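Local coordinates for transcriptional repressor PadR (Bacillus cereus, PDB 6JYI), which is a PadR-like transcriptional regulator that binds DNA, probably as a two-fold symmetric dimer that represses its target promoters, at the interface of chains A and B. Coordinates in Å, arbitrary orientation; residue numbers count along the deposited sequence, not the author numbering. Chains: chain A/B, Transcriptional repressor PadR.

Contact 1: the interface of chains A and B. Residues chain A 11-12, 15-16, 35, 38; chain B 104, 107-108.
The rings of A:Phe35 and A:Phe38 meet B:Met104 and B:Tyr107 where the N-terminal winged-helix domain of one PadR-family chain rests on helix 101-107 of the other. B:Met104, a selenomethionine, has CG anti to the backbone N (chi1 172°) and then bends at chi2 and chi3, which as modelled turns its methyl CE back among the phenylalanines. B:Met104 CE is placed at the edge of the A:Phe38 ring, but the methyl comes impossibly close to A:Phe35 and the selenium too close to A:Val12, so the position of this tip is doubtful. A:Phe35 also meets the ring of B:Tyr107 edge to face, the planes 64° apart, with A:Phe35 CZ 3.6 Å from B:Tyr107 CE2. A:Phe38 CZ comes to the same face nearer its CG-CD1 edge, 3.7 Å from B:Tyr107 CD1, so both phenylalanines bear on one side of the ring. Further out, B:Phe108 lies against helix 8-19: A:Gly15 CA sits over its face, toward the rim, 3.5 Å from B:Phe108 CZ. The lack of a side chain at A:Gly15 probably allows this close approach to the helix backbone. At the rim the same ring runs past main-chain carbonyls, with B:Phe108 CZ 3.6 Å from A:Val12 O and B:Phe108 CE2 3.9 Å from A:Asp11 O; no hydrogen bond crosses this patch.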
loop_
_atom_site.group_PDB
_atom_site.type_symbol
_atom_site.label_atom_id
_atom_site.label_comp_id
_atom_site.label_asym_id
_atom_site.label_seq_id
_atom_site.Cartn_x
_atom_site.Cartn_y
_atom_site.Cartn_z
ATOM N N ASP A 11 4.947 -12.369 10.474
ATOM C CA ASP A 11 6.280 -12.558 9.822
ATOM C C ASP A 11 7.097 -11.314 9.715
ATOM O O ASP A 11 8.324 -11.406 9.662
ATOM C CB ASP A 11 6.108 -13.202 8.465
ATOM C CG ASP A 11 5.301 -14.411 8.563
ATOM O OD1 ASP A 11 5.746 -15.303 9.291
ATOM O OD2 ASP A 11 4.202 -14.484 7.967
ATOM N N VAL A 12 6.449 -10.145 9.731
ATOM C CA VAL A 12 7.197 -8.913 9.850
ATOM C C VAL A 12 7.998 -8.927 11.157
ATOM O O VAL A 12 9.209 -8.647 11.163
ATOM C CB VAL A 12 6.310 -7.630 9.828
ATOM C CG1 VAL A 12 7.165 -6.421 10.066
ATOM C CG2 VAL A 12 5.493 -7.480 8.512
ATOM N N GLY A 15 10.591 -11.908 11.188
ATOM C CA GLY A 15 11.740 -11.513 10.397
ATOM C C GLY A 15 12.663 -10.521 11.040
ATOM O O GLY A 15 13.896 -10.634 10.935
ATOM N N LEU A 16 12.106 -9.536 11.711
ATOM C CA LEU A 16 12.930 -8.559 12.405
ATOM C C LEU A 16 13.805 -9.221 13.468
ATOM O O LEU A 16 15.023 -8.982 13.548
ATOM C CB LEU A 16 12.031 -7.504 13.044
ATOM C CG LEU A 16 11.507 -6.411 12.119
ATOM C CD1 LEU A 16 10.555 -5.465 12.923
ATOM C CD2 LEU A 16 12.669 -5.623 11.489
ATOM N N PHE A 35 9.036 0.050 7.887
ATOM C CA PHE A 35 7.864 -0.723 7.418
ATOM C C PHE A 35 6.605 0.095 7.101
ATOM O O PHE A 35 5.747 -0.363 6.354
ATOM C CB PHE A 35 7.546 -1.894 8.364
ATOM C CG PHE A 35 8.567 -2.968 8.347
ATOM C CD1 PHE A 35 9.678 -2.908 9.134
ATOM C CD2 PHE A 35 8.448 -4.043 7.521
ATOM C CE1 PHE A 35 10.638 -3.929 9.114
ATOM C CE2 PHE A 35 9.427 -5.027 7.519
ATOM C CZ PHE A 35 10.507 -4.948 8.321
ATOM N N PHE A 38 6.370 0.070 3.285
ATOM C CA PHE A 38 6.042 -1.090 2.471
ATOM C C PHE A 38 5.259 -2.218 3.155
ATOM O O PHE A 38 4.884 -3.174 2.484
ATOM C CB PHE A 38 7.298 -1.605 1.748
ATOM C CG PHE A 38 8.330 -2.197 2.654
ATOM C CD1 PHE A 38 8.174 -3.480 3.140
ATOM C CD2 PHE A 38 9.489 -1.473 2.979
ATOM C CE1 PHE A 38 9.113 -4.038 3.992
ATOM C CE2 PHE A 38 10.457 -2.042 3.809
ATOM C CZ PHE A 38 10.260 -3.302 4.326
HETATM N N MSE B 104 9.002 -6.707 1.206
HETATM C CA MSE B 104 9.342 -7.434 2.417
HETATM C C MSE B 104 10.279 -8.627 2.157
HETATM O O MSE B 104 11.204 -8.864 2.949
HETATM C CB MSE B 104 8.056 -7.814 3.179
HETATM C CG MSE B 104 8.240 -8.723 4.357
HETATM SE SE MSE B 104 7.196 -8.093 5.893
HETATM C CE MSE B 104 8.784 -6.767 5.894
ATOM N N TYR B 107 13.578 -7.018 1.704
ATOM C CA TYR B 107 14.067 -6.577 2.986
ATOM C C TYR B 107 14.681 -7.739 3.787
ATOM O O TYR B 107 15.710 -7.558 4.428
ATOM C CB TYR B 107 12.967 -5.906 3.785
ATOM C CG TYR B 107 13.452 -5.181 4.972
ATOM C CD1 TYR B 107 13.904 -3.875 4.870
ATOM C CD2 TYR B 107 13.494 -5.783 6.214
ATOM C CE1 TYR B 107 14.380 -3.193 5.953
ATOM C CE2 TYR B 107 13.996 -5.082 7.338
ATOM C CZ TYR B 107 14.423 -3.812 7.196
ATOM O OH TYR B 107 14.896 -3.096 8.279
ATOM N N PHE B 108 14.021 -8.890 3.774
ATOM C CA PHE B 108 14.496 -10.095 4.436
ATOM C C PHE B 108 15.302 -11.018 3.516
ATOM O O PHE B 108 15.471 -12.231 3.821
ATOM C CB PHE B 108 13.310 -10.856 5.024
ATOM C CG PHE B 108 12.578 -10.119 6.154
ATOM C CD1 PHE B 108 13.266 -9.526 7.218
ATOM C CD2 PHE B 108 11.196 -10.062 6.154
ATOM C CE1 PHE B 108 12.589 -8.861 8.209
ATOM C CE2 PHE B 108 10.525 -9.426 7.143
ATOM C CZ PHE B 108 11.207 -8.807 8.173
#

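Contact 2: the interface of chains A and B. Residues chain A 108, 111; chain B 15-16, 18-19, 85.
A:Tyr111 reaches from the 3-10 helix 109-111 across to helix 9-19 and helix 79-90 of chain B, elements of the winged-helix domain typical of PadR proteins. A:Tyr111 CB lies in the plane of the B:Phe85 ring, at the edge, 3.7 Å from B:Phe85 CE2. CG stays close to the same edge, and with CG anti to the carbonyl carbon (chi1 -54°) the ring heads away from B:Phe85 along B:Met18. The two side chains run antiparallel, side by side: A:Tyr111 CD1 faces the selenomethionine methyl, B:Met18 CE, at 3.8 Å, whereas A:Tyr111 CZ is 3.3 Å from B:Met18 CB. B:Met18 CG lies above one face of the tyrosine ring, toward its rim, and also packs on a face of B:Phe85. At the tip, the phenolic A:Tyr111 OH is 2.8 Å from the backbone B:Gln19 N, a hydrogen bond. A:Tyr111 OH is also 2.9 Å from water 1. That water stands 2.6 Å from B:Gly15 O, tying the phenol to the last turns of the helix. Alongside, A:Phe108 takes B:Phe85 edge to face, the planes 89° apart. The face of A:Phe108 that receives B:Phe85 CE1 also takes B:Gly15 CA.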
loop_
_atom_site.group_PDB
_atom_site.type_symbol
_atom_site.label_atom_id
_atom_site.label_comp_id
_atom_site.label_asym_id
_atom_site.label_seq_id
_atom_site.Cartn_x
_atom_site.Cartn_y
_atom_site.Cartn_z
ATOM N N PHE A 108 -12.388 11.673 -7.534
ATOM C CA PHE A 108 -13.618 12.399 -7.308
ATOM C C PHE A 108 -13.380 13.907 -7.357
ATOM O O PHE A 108 -14.192 14.701 -6.848
ATOM C CB PHE A 108 -14.213 12.013 -5.948
ATOM C CG PHE A 108 -14.674 10.609 -5.863
ATOM C CD1 PHE A 108 -15.445 10.055 -6.869
ATOM C CD2 PHE A 108 -14.344 9.825 -4.759
ATOM C CE1 PHE A 108 -15.855 8.750 -6.806
ATOM C CE2 PHE A 108 -14.775 8.533 -4.678
ATOM C CZ PHE A 108 -15.532 7.984 -5.704
ATOM N N TYR A 111 -15.795 16.909 -7.933
ATOM C CA TYR A 111 -16.630 17.403 -6.849
ATOM C C TYR A 111 -15.913 18.297 -5.860
ATOM O O TYR A 111 -16.504 18.729 -4.868
ATOM C CB TYR A 111 -17.294 16.236 -6.155
ATOM C CG TYR A 111 -18.032 15.392 -7.150
ATOM C CD1 TYR A 111 -19.205 15.836 -7.731
ATOM C CD2 TYR A 111 -17.537 14.155 -7.534
ATOM C CE1 TYR A 111 -19.874 15.049 -8.665
ATOM C CE2 TYR A 111 -18.199 13.369 -8.453
ATOM C CZ TYR A 111 -19.352 13.826 -9.020
ATOM O OH TYR A 111 -19.998 13.018 -9.919
ATOM N N GLY B 15 -19.593 8.389 -3.802
ATOM C CA GLY B 15 -18.892 9.168 -4.838
ATOM C C GLY B 15 -19.123 8.697 -6.250
ATOM O O GLY B 15 -19.410 9.500 -7.138
ATOM N N LEU B 16 -19.068 7.381 -6.450
ATOM C CA LEU B 16 -19.404 6.801 -7.754
ATOM C C LEU B 16 -20.804 7.174 -8.189
ATOM O O LEU B 16 -21.030 7.381 -9.366
ATOM C CB LEU B 16 -19.291 5.285 -7.739
ATOM C CG LEU B 16 -17.875 4.701 -7.766
ATOM C CD1 LEU B 16 -17.909 3.139 -7.645
ATOM C CD2 LEU B 16 -17.110 5.117 -9.010
HETATM N N MSE B 18 -22.503 9.913 -7.449
HETATM C CA MSE B 18 -22.717 11.381 -7.565
HETATM C C MSE B 18 -23.023 11.833 -8.985
HETATM O O MSE B 18 -23.937 12.639 -9.214
HETATM C CB MSE B 18 -21.473 12.141 -7.093
HETATM C CG MSE B 18 -21.203 12.054 -5.610
HETATM SE SE MSE B 18 -22.524 13.098 -4.659
HETATM C CE MSE B 18 -21.978 14.847 -5.290
ATOM N N GLN B 19 -22.239 11.331 -9.931
ATOM C CA GLN B 19 -22.411 11.704 -11.341
ATOM C C GLN B 19 -23.776 11.216 -11.843
ATOM O O GLN B 19 -24.541 11.979 -12.377
ATOM C CB GLN B 19 -21.275 11.121 -12.189
ATOM N N PHE B 85 -21.267 12.366 1.241
ATOM C CA PHE B 85 -20.126 12.396 0.352
ATOM C C PHE B 85 -19.370 13.744 0.427
ATOM O O PHE B 85 -18.136 13.791 0.551
ATOM C CB PHE B 85 -20.564 12.162 -1.078
ATOM C CG PHE B 85 -19.457 12.336 -2.036
ATOM C CD1 PHE B 85 -18.507 11.363 -2.169
ATOM C CD2 PHE B 85 -19.321 13.514 -2.736
ATOM C CE1 PHE B 85 -17.434 11.542 -3.035
ATOM C CE2 PHE B 85 -18.266 13.705 -3.588
ATOM C CZ PHE B 85 -17.325 12.708 -3.746
HETATM O O HOH W 1 -18.952 10.283 -9.626
#

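Contact 3: the interface of chains A and B. Residues chain A 106, 121, 167-168, 171, 174; chain B 148, 151-152, 155-156.
A:Lys171 starts with CG anti to the carbonyl carbon (chi1 -60°), bends once more at chi2 and then runs extended, which carries its amino group across helix 148-178 of chain B to B:Asp155. There A:Lys171 NZ and B:Asp155 OD2 form a salt bridge and hydrogen bond, modelled at a very short 2.4 Å, so its exact length is doubtful. The lysine comes in at the anti lone pair of OD2, on the side away from the other carboxylate oxygen, and meets the aspartate side chain nearly perpendicular. Water 2 takes a second place on A:Lys171 NZ at 2.7 Å and connects it to the carbonyl B:Phe148 O, 2.7 Å from the water. B:Glu151 OE2 stands 4.3 Å from A:Lys171 NZ and may add to the negative field around the ammonium group. The lysine methylenes lie antiparallel beside B:Ile152, with A:Lys171 CG 4.0 Å from B:Ile152 CG1. B:Ile152 CD1 reaches the selenium of A:Met106, SE, 3.7 Å away, and meets A:Ile121 CD1 tip to tip, while its CG2 branch packs on A:Leu168. One turn along, B:Val156 CG2 rests 3.9 Å from A:Thr167 CG2. At the other end A:Glu174 OE1 lies in the plane of the B:Phe148 ring, at its edge, 3.2 Å from B:Phe148 CE1. With an apolar row flanked by a charged pair, this helix-helix contact joins the C-terminal parts of the two chains and probably helps hold the dimer together.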
loop_
_atom_site.group_PDB
_atom_site.type_symbol
_atom_site.label_atom_id
_atom_site.label_comp_id
_atom_site.label_asym_id
_atom_site.label_seq_id
_atom_site.Cartn_x
_atom_site.Cartn_y
_atom_site.Cartn_z
HETATM N N MSE A 106 -8.503 12.613 -5.935
HETATM C CA MSE A 106 -8.281 13.027 -7.310
HETATM C C MSE A 106 -9.332 12.393 -8.221
HETATM O O MSE A 106 -9.877 13.065 -9.094
HETATM C CB MSE A 106 -6.898 12.659 -7.819
HETATM C CG MSE A 106 -5.764 13.284 -7.070
HETATM SE SE MSE A 106 -5.711 15.211 -7.204
HETATM C CE MSE A 106 -6.335 15.635 -5.413
ATOM N N ILE A 121 -2.560 18.357 -3.856
ATOM C CA ILE A 121 -1.390 17.946 -4.635
ATOM C C ILE A 121 -0.102 18.441 -3.974
ATOM O O ILE A 121 0.863 17.693 -3.840
ATOM C CB ILE A 121 -1.464 18.395 -6.125
ATOM C CG1 ILE A 121 -2.495 17.542 -6.882
ATOM C CG2 ILE A 121 -0.095 18.247 -6.816
ATOM C CD1 ILE A 121 -2.851 18.093 -8.243
ATOM N N THR A 167 5.607 13.333 -11.324
ATOM C CA THR A 167 4.316 13.340 -11.995
ATOM C C THR A 167 3.410 14.411 -11.411
ATOM O O THR A 167 2.820 15.186 -12.145
ATOM C CB THR A 167 3.620 11.974 -11.912
ATOM O OG1 THR A 167 4.361 11.015 -12.666
ATOM C CG2 THR A 167 2.208 12.041 -12.470
ATOM N N LEU A 168 3.352 14.497 -10.091
ATOM C CA LEU A 168 2.475 15.455 -9.440
ATOM C C LEU A 168 2.890 16.893 -9.680
ATOM O O LEU A 168 2.026 17.746 -9.910
ATOM C CB LEU A 168 2.339 15.165 -7.938
ATOM C CG LEU A 168 1.541 13.900 -7.611
ATOM C CD1 LEU A 168 1.621 13.612 -6.115
ATOM C CD2 LEU A 168 0.078 13.987 -8.059
ATOM N N LYS A 171 1.442 17.724 -12.985
ATOM C CA LYS A 171 0.010 17.959 -12.901
ATOM C C LYS A 171 -0.288 19.347 -12.321
ATOM O O LYS A 171 -1.201 20.038 -12.783
ATOM C CB LYS A 171 -0.676 16.851 -12.093
ATOM C CG LYS A 171 -0.498 15.450 -12.690
ATOM C CD LYS A 171 -1.096 15.369 -14.092
ATOM C CE LYS A 171 -0.924 14.004 -14.689
ATOM N NZ LYS A 171 -1.557 13.842 -16.006
ATOM N N GLU A 174 0.351 22.165 -14.865
ATOM C CA GLU A 174 -0.774 22.221 -15.773
ATOM C C GLU A 174 -1.984 22.919 -15.161
ATOM O O GLU A 174 -2.657 23.715 -15.827
ATOM C CB GLU A 174 -1.127 20.825 -16.254
ATOM C CG GLU A 174 -0.064 20.256 -17.175
ATOM C CD GLU A 174 -0.246 18.774 -17.469
ATOM O OE1 GLU A 174 -1.382 18.257 -17.356
ATOM O OE2 GLU A 174 0.758 18.133 -17.839
ATOM N N PHE B 148 -9.178 15.435 -16.378
ATOM C CA PHE B 148 -7.857 15.762 -15.906
ATOM C C PHE B 148 -7.570 15.122 -14.544
ATOM O O PHE B 148 -6.473 14.548 -14.337
ATOM C CB PHE B 148 -7.697 17.273 -15.791
ATOM C CG PHE B 148 -6.372 17.674 -15.255
ATOM C CD1 PHE B 148 -5.244 17.601 -16.067
ATOM C CD2 PHE B 148 -6.231 18.085 -13.937
ATOM C CE1 PHE B 148 -3.993 17.937 -15.564
ATOM C CE2 PHE B 148 -4.982 18.423 -13.435
ATOM C CZ PHE B 148 -3.865 18.356 -14.257
ATOM N N GLU B 151 -7.392 11.316 -14.559
ATOM C CA GLU B 151 -6.142 10.894 -15.177
ATOM C C GLU B 151 -4.906 10.977 -14.265
ATOM O O GLU B 151 -3.897 10.300 -14.534
ATOM C CB GLU B 151 -5.897 11.680 -16.464
ATOM C CG GLU B 151 -4.766 11.125 -17.319
ATOM C CD GLU B 151 -4.674 11.801 -18.666
ATOM O OE1 GLU B 151 -5.681 12.360 -19.138
ATOM O OE2 GLU B 151 -3.581 11.778 -19.255
ATOM N N ILE B 152 -4.967 11.797 -13.215
ATOM C CA ILE B 152 -3.875 11.873 -12.247
ATOM C C ILE B 152 -3.589 10.499 -11.638
ATOM O O ILE B 152 -2.427 10.056 -11.593
ATOM C CB ILE B 152 -4.178 12.901 -11.136
ATOM C CG1 ILE B 152 -4.160 14.304 -11.708
ATOM C CG2 ILE B 152 -3.162 12.798 -9.994
ATOM C CD1 ILE B 152 -4.602 15.387 -10.744
ATOM N N ASP B 155 -1.967 8.257 -14.343
ATOM C CA ASP B 155 -0.584 8.644 -14.620
ATOM C C ASP B 155 0.376 8.405 -13.448
ATOM O O ASP B 155 1.541 8.071 -13.672
ATOM C CB ASP B 155 -0.519 10.116 -14.999
ATOM C CG ASP B 155 -1.082 10.385 -16.375
ATOM O OD1 ASP B 155 -1.333 9.416 -17.114
ATOM O OD2 ASP B 155 -1.207 11.573 -16.723
ATOM N N VAL B 156 -0.094 8.610 -12.216
ATOM C CA VAL B 156 0.740 8.372 -11.035
ATOM C C VAL B 156 1.058 6.873 -10.968
ATOM O O VAL B 156 2.187 6.490 -10.658
ATOM C CB VAL B 156 0.083 8.857 -9.739
ATOM C CG1 VAL B 156 0.823 8.314 -8.508
ATOM C CG2 VAL B 156 0.076 10.375 -9.674
HETATM O O HOH W 2 -4.167 14.480 -15.734
#

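Contact 1 and contact 2 lie about 37 Å apart between the centres of their C-alpha atoms, near opposite ends of the dimer, and show overlapping parts of the two-fold related interface with the chains exchanged: Gly15, Leu16 and Phe108 occur in both. Contact 3 is about 18 Å from contact 2 and 31 Å from contact 1, measured likewise. Helix 101-107 joins the regions, giving B:Met104 and B:Tyr107 to contact 1 and A:Met106 to contact 3. Each N-terminal domain packs on its partner's helix 101-107 region, which probably helps set the spacing of the two DNA-binding domains.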